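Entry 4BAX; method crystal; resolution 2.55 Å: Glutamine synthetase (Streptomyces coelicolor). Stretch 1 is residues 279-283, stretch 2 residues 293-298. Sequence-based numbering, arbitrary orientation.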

# COMPACT_ATOMS: atom_id res chain seq x y z
N HIS A 279 -23.84 10.08 34.09
CA HIS A 279 -23.48 8.68 34.25
C HIS A 279 -22.65 8.47 35.48
O HIS A 279 -22.64 9.30 36.40
CB HIS A 279 -22.74 8.13 33.03
CG HIS A 279 -23.53 8.26 31.77
ND1 HIS A 279 -23.06 8.95 30.66
CD2 HIS A 279 -24.79 7.88 31.47
CE1 HIS A 279 -23.99 8.94 29.72
NE2 HIS A 279 -25.05 8.30 30.19
N GLU A 280 -21.93 7.34 35.51
CA GLU A 280 -21.04 7.07 36.62
C GLU A 280 -19.96 8.13 36.83
O GLU A 280 -19.30 8.59 35.89
CB GLU A 280 -20.42 5.68 36.46
CG GLU A 280 -21.44 4.59 36.19
CD GLU A 280 -22.15 4.19 37.45
OE1 GLU A 280 -21.72 4.65 38.52
OE2 GLU A 280 -23.14 3.42 37.36
N THR A 281 -19.82 8.52 38.09
CA THR A 281 -20.67 7.98 39.16
C THR A 281 -21.63 9.09 39.58
O THR A 281 -22.75 9.20 39.06
CB THR A 281 -19.83 7.49 40.38
OG1 THR A 281 -18.60 6.91 39.93
CG2 THR A 281 -20.58 6.44 41.15
N ALA A 282 -21.16 9.91 40.51
CA ALA A 282 -21.93 11.03 41.06
C ALA A 282 -21.11 12.22 40.59
O ALA A 282 -19.97 12.04 40.15
CB ALA A 282 -21.93 10.95 42.58
N PRO A 283 -21.67 13.44 40.68
CA PRO A 283 -20.84 14.56 40.23
C PRO A 283 -19.68 14.71 41.20
O PRO A 283 -19.83 14.40 42.37
CB PRO A 283 -21.79 15.76 40.32
CG PRO A 283 -22.85 15.34 41.28
CD PRO A 283 -23.02 13.88 41.08
N ASP A 293 -26.13 1.57 45.80
CA ASP A 293 -26.31 2.72 44.93
C ASP A 293 -25.06 2.97 44.09
O ASP A 293 -24.05 3.50 44.57
CB ASP A 293 -26.62 3.95 45.77
CG ASP A 293 -27.04 5.13 44.92
OD1 ASP A 293 -27.03 5.03 43.67
OD2 ASP A 293 -27.44 6.16 45.52
N ARG A 294 -25.16 2.63 42.81
CA ARG A 294 -24.05 2.80 41.90
C ARG A 294 -23.91 4.26 41.48
O ARG A 294 -22.91 4.64 40.88
CB ARG A 294 -24.21 1.90 40.68
CG ARG A 294 -24.05 0.41 40.95
CD ARG A 294 -24.23 -0.34 39.63
NE ARG A 294 -25.22 -1.43 39.69
CZ ARG A 294 -26.54 -1.25 39.78
NH1 ARG A 294 -27.07 -0.04 39.88
NH2 ARG A 294 -27.35 -2.31 39.82
N GLY A 295 -24.92 5.08 41.78
CA GLY A 295 -24.88 6.51 41.49
C GLY A 295 -24.30 7.35 42.62
O GLY A 295 -24.01 8.54 42.45
N ALA A 296 -24.12 6.73 43.79
CA ALA A 296 -23.53 7.40 44.95
C ALA A 296 -21.99 7.59 44.88
O ALA A 296 -21.30 6.91 44.12
CB ALA A 296 -23.92 6.66 46.22
N SER A 297 -21.47 8.53 45.67
CA SER A 297 -20.02 8.70 45.78
C SER A 297 -19.38 7.44 46.42
O SER A 297 -18.34 6.91 45.97
CB SER A 297 -19.69 9.94 46.64
OG SER A 297 -20.12 11.15 46.03
N VAL A 298 -20.04 6.95 47.45
CA VAL A 298 -19.61 5.74 48.13
C VAL A 298 -20.76 4.74 48.17
O VAL A 298 -21.89 5.07 48.53
CB VAL A 298 -19.14 6.06 49.56
CG1 VAL A 298 -19.17 4.83 50.45
CG2 VAL A 298 -17.79 6.71 49.52

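This is a small contact between two loops, in which side chains of one stretch pack against the backbone carbonyls of a turn in the other, with no clear hydrogen bond across the interface. The two stretches bury 243 Å² between them, both sides summed. Stretch 1 has no regular secondary structure. The part of stretch 2 that makes the contact is also loop.

The backbones come nearest at Thr281 and Gly295, whose CA atoms lie 5.0 Å apart. On the stretch 2 side, Asp293 to Ala296 form a type I beta turn. The turn is closed by a weak hydrogen bond from Ala296 N to Asp293 O at 3.3 Å. The side chain of Asp293 adds a second tie: Gly295 N donates to Asp293 OD1 at 2.8 Å. Asp293 itself does not touch stretch 1, so its role here is within the turn. Gly295 has no side chain, and an ideal CB would point away from stretch 1 and be crowded by Asp293 OD1 at 3.3 Å.

On the stretch 1 side, the peptide bond between Glu280 and Thr281 is cis. Glu280 sets off sideways, but its end comes nearer to the turn. Glu280 OE1 lies 2.6 Å from Arg294 O. Two oxygens this close would repel each other unless a proton lay between them, and the carboxyl group probably holds one. The acid also lies beside the base of the arginine side chain, with Glu280 OE2 3.8 Å from Arg294 CB. The arginine side chain then leads away from stretch 1, so no salt bridge forms between these two residues.

Thr281 presents its methyl group to the turn. Thr281 CG2 lies 3.0 Å from Arg294 O and 3.1 Å from Ala296 O. These are tight approaches of a carbon to carbonyl oxygens, and they are packing contacts. The hydroxyl, Thr281 OG1, is hydrogen-bonded elsewhere in the structure.

Ala282 points its CB toward stretch 2. Ala282 CB sits 3.2 Å from Gly295 O and 4.1 Å from Ala296 C. It also approaches the serine side chain, with Ala282 CB 3.9 Å from Ser297 OG. A methyl group offers these oxygens little beyond van der Waals contact. The CB of Ala296 points away, so that residue meets stretch 1 through its backbone.

The contact fades at both ends. His279 and Pro283 make no contact with stretch 2, and Val298 makes none with stretch 1.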